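Long-range contacts in beta-L-arabinobiosidase (Bacteroides thetaiotaomicron, PDB 5MQR), which probably hydrolyses glycosidic bonds of complex plant pectin, as a beta-L-arabinobiosidase and perhaps also with exo-alpha-sialidase activity: residues 94-105 with 144-152; 179-187 with 244-252. All coordinates share one frame; numbering follows the deposited sequence.

Contact 1: 94-105 with 144-152; sequences DPSDEHVPPSQT and DLIAIMHQR. With EDO (1,2-ethanediol), chain H.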
loop_
_atom_site.group_PDB
_atom_site.type_symbol
_atom_site.label_atom_id
_atom_site.label_comp_id
_atom_site.label_asym_id
_atom_site.label_seq_id
_atom_site.Cartn_x
_atom_site.Cartn_y
_atom_site.Cartn_z
ATOM N N ASP A 94 -13.986 8.225 40.022
ATOM C CA ASP A 94 -14.099 8.262 41.466
ATOM C C ASP A 94 -12.837 9.012 41.962
ATOM O O ASP A 94 -11.822 9.109 41.232
ATOM C CB ASP A 94 -14.106 6.845 42.054
ATOM C CG ASP A 94 -15.382 6.010 41.699
ATOM O OD1 ASP A 94 -15.885 6.044 40.558
ATOM O OD2 ASP A 94 -15.845 5.258 42.580
ATOM N N PRO A 95 -12.878 9.544 43.196
ATOM C CA PRO A 95 -11.710 10.279 43.672
ATOM C C PRO A 95 -10.407 9.495 43.691
ATOM O O PRO A 95 -9.357 10.092 43.440
ATOM C CB PRO A 95 -12.117 10.705 45.085
ATOM C CG PRO A 95 -13.581 10.942 44.930
ATOM C CD PRO A 95 -14.042 9.789 44.066
ATOM N N SER A 96 -10.451 8.187 43.932
ATOM C CA SER A 96 -9.198 7.434 43.915
ATOM C C SER A 96 -9.271 5.937 43.659
ATOM O O SER A 96 -8.317 5.377 43.124
ATOM C CB SER A 96 -8.457 7.659 45.242
ATOM O OG SER A 96 -9.276 7.249 46.317
ATOM N N ASP A 97 -10.357 5.292 44.076
ATOM C CA ASP A 97 -10.445 3.836 44.099
ATOM C C ASP A 97 -11.708 3.356 43.371
ATOM O O ASP A 97 -12.795 3.932 43.521
ATOM C CB ASP A 97 -10.462 3.364 45.544
ATOM C CG ASP A 97 -9.146 3.639 46.268
ATOM O OD1 ASP A 97 -8.930 4.758 46.778
ATOM O OD2 ASP A 97 -8.306 2.729 46.334
ATOM N N GLU A 98 -11.550 2.314 42.569
ATOM C CA GLU A 98 -12.674 1.658 41.893
ATOM C C GLU A 98 -13.649 1.144 42.929
ATOM O O GLU A 98 -13.243 0.538 43.941
ATOM C CB GLU A 98 -12.200 0.489 41.005
ATOM C CG GLU A 98 -13.277 -0.086 40.083
ATOM C CD GLU A 98 -12.727 -1.057 39.038
ATOM O OE1 GLU A 98 -12.069 -0.610 38.079
ATOM O OE2 GLU A 98 -12.945 -2.276 39.195
ATOM N N HIS A 99 -14.925 1.467 42.695
ATOM C CA HIS A 99 -16.037 1.073 43.561
ATOM C C HIS A 99 -15.993 1.688 44.962
ATOM O O HIS A 99 -16.675 1.195 45.887
ATOM C CB HIS A 99 -16.141 -0.462 43.658
ATOM C CG HIS A 99 -16.278 -1.146 42.327
ATOM N ND1 HIS A 99 -15.997 -2.483 42.146
ATOM C CD2 HIS A 99 -16.674 -0.677 41.117
ATOM C CE1 HIS A 99 -16.213 -2.809 40.884
ATOM N NE2 HIS A 99 -16.621 -1.730 40.239
ATOM N N VAL A 100 -15.218 2.762 45.119
ATOM C CA VAL A 100 -15.216 3.526 46.357
ATOM C C VAL A 100 -15.817 4.881 46.020
ATOM O O VAL A 100 -15.225 5.641 45.241
ATOM C CB VAL A 100 -13.809 3.660 46.987
ATOM C CG1 VAL A 100 -13.862 4.508 48.267
ATOM C CG2 VAL A 100 -13.242 2.270 47.278
ATOM N N PRO A 101 -16.995 5.184 46.591
ATOM C CA PRO A 101 -17.676 6.438 46.263
ATOM C C PRO A 101 -16.921 7.670 46.781
ATOM O O PRO A 101 -16.046 7.512 47.626
ATOM C CB PRO A 101 -19.025 6.302 46.961
ATOM C CG PRO A 101 -18.794 5.336 48.079
ATOM C CD PRO A 101 -17.676 4.433 47.661
ATOM N N PRO A 102 -17.222 8.873 46.291
ATOM C CA PRO A 102 -18.255 9.119 45.277
ATOM C C PRO A 102 -17.829 8.763 43.854
ATOM O O PRO A 102 -16.703 8.340 43.615
ATOM C CB PRO A 102 -18.561 10.629 45.431
ATOM C CG PRO A 102 -17.329 11.213 46.044
ATOM C CD PRO A 102 -16.729 10.127 46.898
ATOM N N SER A 103 -18.763 8.911 42.928
ATOM C CA SER A 103 -18.607 8.411 41.582
ATOM C C SER A 103 -19.519 9.217 40.686
ATOM O O SER A 103 -20.673 9.498 41.061
ATOM C CB SER A 103 -18.995 6.924 41.543
ATOM O OG SER A 103 -18.687 6.314 40.298
ATOM N N GLN A 104 -19.020 9.577 39.509
ATOM C CA GLN A 104 -19.783 10.385 38.572
ATOM C C GLN A 104 -19.280 10.178 37.171
ATOM O O GLN A 104 -18.255 9.521 36.983
ATOM C CB GLN A 104 -19.671 11.861 38.925
ATOM C CG GLN A 104 -18.269 12.410 38.800
ATOM C CD GLN A 104 -18.062 13.699 39.568
ATOM O OE1 GLN A 104 -18.866 14.088 40.415
ATOM N NE2 GLN A 104 -16.960 14.376 39.266
ATOM N N THR A 105 -19.994 10.758 36.204
ATOM C CA THR A 105 -19.654 10.662 34.793
ATOM C C THR A 105 -19.383 12.053 34.213
ATOM O O THR A 105 -20.156 12.976 34.436
ATOM C CB THR A 105 -20.802 9.964 34.038
ATOM O OG1 THR A 105 -20.971 8.651 34.585
ATOM C CG2 THR A 105 -20.540 9.884 32.489
ATOM N N ASP A 144 -25.837 7.329 54.410
ATOM C CA ASP A 144 -25.102 8.448 53.785
ATOM C C ASP A 144 -24.143 7.966 52.679
ATOM O O ASP A 144 -23.014 8.445 52.564
ATOM C CB ASP A 144 -24.341 9.250 54.859
ATOM C CG ASP A 144 -25.265 9.828 55.929
ATOM O OD1 ASP A 144 -26.328 10.394 55.564
ATOM O OD2 ASP A 144 -24.911 9.723 57.125
ATOM N N LEU A 145 -24.623 7.004 51.894
ATOM C CA LEU A 145 -23.848 6.333 50.868
ATOM C C LEU A 145 -24.147 6.880 49.463
ATOM O O LEU A 145 -25.308 7.019 49.060
ATOM C CB LEU A 145 -24.139 4.826 50.903
ATOM C CG LEU A 145 -23.329 3.936 49.965
ATOM C CD1 LEU A 145 -21.858 3.955 50.370
ATOM C CD2 LEU A 145 -23.900 2.523 49.952
ATOM N N ILE A 146 -23.076 7.161 48.724
ATOM C CA ILE A 146 -23.151 7.610 47.354
ATOM C C ILE A 146 -23.024 6.379 46.434
ATOM O O ILE A 146 -22.235 5.470 46.699
ATOM C CB ILE A 146 -22.020 8.633 47.072
ATOM C CG1 ILE A 146 -22.188 9.906 47.941
ATOM C CG2 ILE A 146 -21.896 8.952 45.577
ATOM C CD1 ILE A 146 -23.493 10.666 47.755
ATOM N N ALA A 147 -23.794 6.366 45.349
ATOM C CA ALA A 147 -23.774 5.253 44.398
ATOM C C ALA A 147 -22.489 5.210 43.591
ATOM O O ALA A 147 -21.734 6.184 43.550
ATOM C CB ALA A 147 -24.964 5.351 43.452
ATOM N N ILE A 148 -22.273 4.077 42.936
ATOM C CA ILE A 148 -21.188 3.881 42.000
ATOM C C ILE A 148 -21.785 3.882 40.603
ATOM O O ILE A 148 -22.788 3.228 40.357
ATOM C CB ILE A 148 -20.444 2.545 42.243
ATOM C CG1 ILE A 148 -19.879 2.480 43.674
ATOM C CG2 ILE A 148 -19.333 2.324 41.211
ATOM C CD1 ILE A 148 -18.858 3.546 44.033
HETATM N N MSE A 149 -21.138 4.610 39.691
HETATM C CA MSE A 149 -21.543 4.669 38.292
HETATM C C MSE A 149 -20.778 3.625 37.543
HETATM O O MSE A 149 -19.627 3.324 37.865
HETATM C CB MSE A 149 -21.362 6.064 37.643
HETATM C CG MSE A 149 -22.247 7.080 38.362
HETATM SE SE MSE A 149 -22.756 8.602 37.228
HETATM C CE MSE A 149 -24.140 7.669 36.157
ATOM N N HIS A 150 -21.448 3.053 36.545
ATOM C CA HIS A 150 -20.875 2.048 35.677
ATOM C C HIS A 150 -21.758 1.904 34.443
ATOM O O HIS A 150 -22.946 1.615 34.587
ATOM C CB HIS A 150 -20.790 0.695 36.380
ATOM C CG HIS A 150 -20.008 -0.310 35.598
ATOM N ND1 HIS A 150 -20.598 -1.189 34.713
ATOM C CD2 HIS A 150 -18.674 -0.520 35.506
ATOM C CE1 HIS A 150 -19.661 -1.926 34.145
ATOM N NE2 HIS A 150 -18.486 -1.546 34.618
ATOM N N GLN A 151 -21.175 2.138 33.273
ATOM C CA GLN A 151 -21.845 2.091 31.961
ATOM C C GLN A 151 -20.966 1.352 31.000
ATOM O O GLN A 151 -19.765 1.627 30.978
ATOM C CB GLN A 151 -21.852 3.472 31.270
ATOM C CG GLN A 151 -22.679 4.513 31.861
ATOM C CD GLN A 151 -22.007 5.274 32.961
ATOM O OE1 GLN A 151 -22.399 5.139 34.091
ATOM N NE2 GLN A 151 -21.028 6.102 32.632
ATOM N N ARG A 152 -21.551 0.544 30.126
ATOM C CA ARG A 152 -20.818 -0.001 28.967
ATOM C C ARG A 152 -21.212 0.685 27.669
ATOM O O ARG A 152 -20.654 0.350 26.613
ATOM C CB ARG A 152 -21.071 -1.501 28.839
ATOM C CG ARG A 152 -20.712 -2.314 30.065
ATOM C CD ARG A 152 -19.213 -2.321 30.281
ATOM N NE ARG A 152 -18.808 -3.526 30.993
ATOM C CZ ARG A 152 -17.677 -3.671 31.694
ATOM N NH1 ARG A 152 -16.754 -2.693 31.757
ATOM N NH2 ARG A 152 -17.454 -4.840 32.316
HETATM C C1 EDO H . -16.290 -4.093 35.450
HETATM O O1 EDO H . -15.744 -2.844 34.965
HETATM C C2 EDO H . -15.373 -5.287 35.144
HETATM O O2 EDO H . -16.082 -6.505 34.898
HETATM O O HOH W 1 -22.925 8.333 42.415
#
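The loop ending in P102 and S103 runs beside the start of strand 148-157, with S103 and I148 nearest by their CA atoms at 5.2 Å. S103 makes the straighter of the two hydrogen bonds across the contact. S103 OG takes a nearly straight bond from the backbone N of M149 (3.0 Å, 172°). The same hydroxyl donates to D94 OD1 from above the carboxylate plane, so two bonds grip it. With OG anti to the backbone N (chi1 -172°), the hydroxyl is placed for both. I148 pushes its CD1 into the turn. I148 CD1 lies 3.5 Å from H99 C and 3.6 Å from P101 N, while CG2 meets the H99 ring obliquely. P101 sets CB against I146 CB at 3.8 Å. P102, after a cis peptide bond, rests on I146 CG2. A water joins S103 O to A147 O. Further along, Q151 NE2 gives T105 OG1 a bent bond of 3.2 Å, tilted from the amide plane; Q151 OE1 accepts from N168 N. The connection between strands 86-94 and 104-110, with its type II turn D97-V100, thus packs on the start of strand 148-157, the first of the next four-stranded sheet, consistent with neighbouring blades of a beta propeller.

Contact 2: 179-187 with 244-252; sequences PNDGNGIGR and QWVEEADRE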
loop_
_atom_site.group_PDB
_atom_site.type_symbol
_atom_site.label_atom_id
_atom_site.label_comp_id
_atom_site.label_asym_id
_atom_site.label_seq_id
_atom_site.Cartn_x
_atom_site.Cartn_y
_atom_site.Cartn_z
ATOM N N PRO A 179 -21.220 -3.428 42.162
ATOM C CA PRO A 179 -22.359 -2.569 41.808
ATOM C C PRO A 179 -23.135 -3.044 40.560
ATOM O O PRO A 179 -24.251 -2.580 40.312
ATOM C CB PRO A 179 -21.690 -1.214 41.545
ATOM C CG PRO A 179 -20.340 -1.571 41.024
ATOM C CD PRO A 179 -19.935 -2.777 41.830
ATOM N N ASN A 180 -22.548 -3.968 39.801
ATOM C CA ASN A 180 -23.152 -4.500 38.583
ATOM C C ASN A 180 -23.705 -5.885 38.838
ATOM O O ASN A 180 -23.536 -6.789 38.015
ATOM C CB ASN A 180 -22.106 -4.562 37.477
ATOM C CG ASN A 180 -21.294 -3.297 37.394
ATOM O OD1 ASN A 180 -21.826 -2.185 37.532
ATOM N ND2 ASN A 180 -19.993 -3.450 37.181
ATOM N N ASP A 181 -24.372 -6.036 39.987
ATOM C CA ASP A 181 -24.888 -7.330 40.450
ATOM C C ASP A 181 -26.377 -7.524 40.059
ATOM O O ASP A 181 -26.984 -8.557 40.388
ATOM C CB ASP A 181 -24.710 -7.461 41.969
ATOM C CG ASP A 181 -25.407 -6.352 42.745
ATOM O OD1 ASP A 181 -25.847 -5.361 42.116
ATOM O OD2 ASP A 181 -25.497 -6.458 43.987
ATOM N N GLY A 182 -26.948 -6.523 39.384
ATOM C CA GLY A 182 -28.360 -6.520 39.042
ATOM C C GLY A 182 -29.237 -6.122 40.214
ATOM O O GLY A 182 -30.456 -6.317 40.157
ATOM N N ASN A 183 -28.630 -5.568 41.270
ATOM C CA ASN A 183 -29.369 -5.021 42.410
ATOM C C ASN A 183 -29.089 -3.520 42.529
ATOM O O ASN A 183 -29.287 -2.947 43.604
ATOM C CB ASN A 183 -28.986 -5.720 43.727
ATOM C CG ASN A 183 -29.012 -7.242 43.632
ATOM O OD1 ASN A 183 -28.015 -7.909 43.885
ATOM N ND2 ASN A 183 -30.142 -7.788 43.274
ATOM N N GLY A 184 -28.651 -2.890 41.423
ATOM C CA GLY A 184 -28.385 -1.453 41.398
ATOM C C GLY A 184 -29.651 -0.606 41.439
ATOM O O GLY A 184 -30.717 -1.064 41.852
ATOM N N ILE A 185 -29.516 0.654 41.045
ATOM C CA ILE A 185 -30.608 1.615 41.155
ATOM C C ILE A 185 -31.293 1.746 39.808
ATOM O O ILE A 185 -32.488 1.491 39.689
ATOM C CB ILE A 185 -30.086 2.974 41.623
ATOM C CG1 ILE A 185 -29.548 2.850 43.044
ATOM C CG2 ILE A 185 -31.193 4.023 41.590
ATOM C CD1 ILE A 185 -28.629 3.978 43.443
ATOM N N GLY A 186 -30.537 2.154 38.799
ATOM C CA GLY A 186 -31.102 2.299 37.467
ATOM C C GLY A 186 -30.270 3.111 36.500
ATOM O O GLY A 186 -29.203 3.625 36.842
ATOM N N ARG A 187 -30.805 3.252 35.294
ATOM C CA ARG A 187 -30.115 3.915 34.232
ATOM C C ARG A 187 -30.761 5.255 33.923
ATOM O O ARG A 187 -31.978 5.370 33.891
ATOM C CB ARG A 187 -30.119 3.035 33.002
ATOM C CG ARG A 187 -28.977 3.387 32.068
ATOM C CD ARG A 187 -28.925 2.435 30.924
ATOM N NE ARG A 187 -28.606 1.089 31.385
ATOM C CZ ARG A 187 -27.386 0.550 31.445
ATOM N NH1 ARG A 187 -26.285 1.223 31.070
ATOM N NH2 ARG A 187 -27.271 -0.709 31.874
ATOM N N GLN A 244 -26.129 -4.069 25.542
ATOM C CA GLN A 244 -25.101 -3.325 26.270
ATOM C C GLN A 244 -25.563 -2.867 27.631
ATOM O O GLN A 244 -24.888 -2.078 28.265
ATOM C CB GLN A 244 -24.637 -2.125 25.442
ATOM C CG GLN A 244 -24.094 -2.511 24.077
ATOM C CD GLN A 244 -23.704 -1.310 23.240
ATOM O OE1 GLN A 244 -22.730 -0.614 23.546
ATOM N NE2 GLN A 244 -24.480 -1.045 22.182
ATOM N N TRP A 245 -26.726 -3.331 28.053
ATOM C CA TRP A 245 -27.270 -3.067 29.383
ATOM C C TRP A 245 -27.276 -4.316 30.279
ATOM O O TRP A 245 -27.677 -4.238 31.432
ATOM C CB TRP A 245 -28.715 -2.590 29.261
ATOM C CG TRP A 245 -28.936 -1.159 28.818
ATOM C CD1 TRP A 245 -28.037 -0.304 28.224
ATOM C CD2 TRP A 245 -30.177 -0.455 28.884
ATOM N NE1 TRP A 245 -28.648 0.904 27.951
ATOM C CE2 TRP A 245 -29.964 0.828 28.332
ATOM C CE3 TRP A 245 -31.456 -0.789 29.352
ATOM C CZ2 TRP A 245 -30.979 1.784 28.257
ATOM C CZ3 TRP A 245 -32.465 0.154 29.280
ATOM C CH2 TRP A 245 -32.224 1.431 28.743
ATOM N N VAL A 246 -26.842 -5.458 29.757
ATOM C CA VAL A 246 -26.991 -6.741 30.462
ATOM C C VAL A 246 -26.220 -6.859 31.781
ATOM O O VAL A 246 -26.681 -7.541 32.698
ATOM C CB VAL A 246 -26.611 -7.926 29.555
ATOM C CG1 VAL A 246 -25.096 -7.924 29.229
ATOM C CG2 VAL A 246 -27.082 -9.256 30.165
ATOM N N GLU A 247 -25.075 -6.193 31.889
ATOM C CA GLU A 247 -24.290 -6.288 33.111
ATOM C C GLU A 247 -24.897 -5.576 34.305
ATOM O O GLU A 247 -24.660 -6.023 35.419
ATOM C CB GLU A 247 -22.862 -5.799 32.908
ATOM C CG GLU A 247 -22.078 -6.646 31.935
ATOM C CD GLU A 247 -20.695 -6.088 31.686
ATOM O OE1 GLU A 247 -19.931 -6.034 32.671
ATOM O OE2 GLU A 247 -20.354 -5.730 30.529
ATOM N N GLU A 248 -25.632 -4.475 34.081
ATOM C CA GLU A 248 -26.197 -3.649 35.172
ATOM C C GLU A 248 -27.688 -3.862 35.366
ATOM O O GLU A 248 -28.192 -3.694 36.463
ATOM C CB GLU A 248 -25.960 -2.161 34.918
ATOM C CG GLU A 248 -24.506 -1.768 34.711
ATOM C CD GLU A 248 -23.979 -1.895 33.281
ATOM O OE1 GLU A 248 -24.736 -2.200 32.335
ATOM O OE2 GLU A 248 -22.756 -1.683 33.106
ATOM N N ALA A 249 -28.389 -4.203 34.287
ATOM C CA ALA A 249 -29.813 -4.499 34.343
ATOM C C ALA A 249 -30.092 -5.681 35.280
ATOM O O ALA A 249 -29.162 -6.437 35.608
ATOM C CB ALA A 249 -30.328 -4.808 32.941
ATOM N N ASP A 250 -31.354 -5.818 35.710
ATOM C CA ASP A 250 -31.823 -7.003 36.449
ATOM C C ASP A 250 -31.361 -8.295 35.757
ATOM O O ASP A 250 -31.303 -8.373 34.524
ATOM C CB ASP A 250 -33.370 -7.059 36.546
ATOM C CG ASP A 250 -33.954 -6.041 37.512
ATOM O OD1 ASP A 250 -33.163 -5.262 38.086
ATOM O OD2 ASP A 250 -35.205 -6.012 37.707
ATOM N N ARG A 251 -31.057 -9.305 36.558
ATOM C CA ARG A 251 -30.738 -10.625 36.019
ATOM C C ARG A 251 -31.988 -11.195 35.367
ATOM O O ARG A 251 -33.089 -11.100 35.917
ATOM C CB ARG A 251 -30.196 -11.552 37.122
ATOM C CG ARG A 251 -28.850 -11.102 37.688
ATOM C CD ARG A 251 -27.753 -11.242 36.639
ATOM N NE ARG A 251 -26.524 -10.546 36.998
ATOM C CZ ARG A 251 -26.234 -9.266 36.741
ATOM N NH1 ARG A 251 -27.088 -8.444 36.106
ATOM N NH2 ARG A 251 -25.056 -8.803 37.137
ATOM N N GLU A 252 -31.815 -11.716 34.158
ATOM C CA GLU A 252 -32.905 -12.364 33.407
ATOM C C GLU A 252 -34.023 -11.400 32.959
ATOM O O GLU A 252 -35.122 -11.843 32.621
ATOM C CB GLU A 252 -33.493 -13.591 34.179
ATOM C CG GLU A 252 -32.468 -14.671 34.545
ATOM C CD GLU A 252 -31.789 -15.306 33.323
ATOM O OE1 GLU A 252 -32.489 -15.767 32.388
ATOM O OE2 GLU A 252 -30.543 -15.353 33.278
HETATM O O HOH W 2 -26.709 -3.595 39.005
HETATM O O HOH W 3 -31.259 -8.691 39.241
HETATM O O HOH W 4 -24.135 -0.524 30.353
#
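This contact belongs to the N-terminal beta propeller, where the loop leading into strand 186-192 meets the irregular segment after helix 239-242. R187, at the start of that strand, reaches across to W245 and E248. Its guanidinium lies flat on the indole: R187 CZ sits 3.5 Å from the centroid of the W245 five-membered ring, and the planes differ by 8°. This is a stacked cation-pi pair. R187 CD adds a CH-pi contact over the same ring. The chain extends with CG anti to the backbone N (chi1 -157°) and bends at chi3, which turns the guanidinium onto the ring. From its edge, R187 NH2 makes a straight salt bridge to E248 OE1 (3.0 Å, 169°), reaching the carboxylate from above its plane. E248 OE2 is held by H150. A water links R187 NH1, Q244 O and E248 OE1. A leucine in place of W245 would probably lose the cation-pi stack and let the R187 guanidinium turn more freely. At the other end, R251 NH2 bonds E247 O of its own segment at 3.3 Å and reaches N180 O across the contact only weakly. The G182 CA packs 3.5 Å from A249 O, where a side chain would be tight. A second water bridges G182 O and R251 N. The buried R187 charge is therefore held from two directions, by the indole face and by the E248 carboxylate at its edge.

Overall arrangement
The centres of contacts 1 and 2 are about 15 Å apart. Along the chain, both segments of contact 1 precede those of contact 2. Both reach the sheet of strands 148-157, 163-170, 186-192 and 202-206. They also touch directly. R152 NE forms a salt bridge to E247 OE2 at 2.7 Å, and H150 ND1 probably bonds E248 OE2 at 2.7 Å. An ethanediol sits between them: its O1 is 3.1 Å from H150 NE2, and it is about 4 Å from the N180 side chain. That molecule probably came from the crystallisation liquor, but it may mark a pocket. A bound calcium ion is about 8 Å from the Q151 side chain, and one is about 9 Å from the W245 side chain.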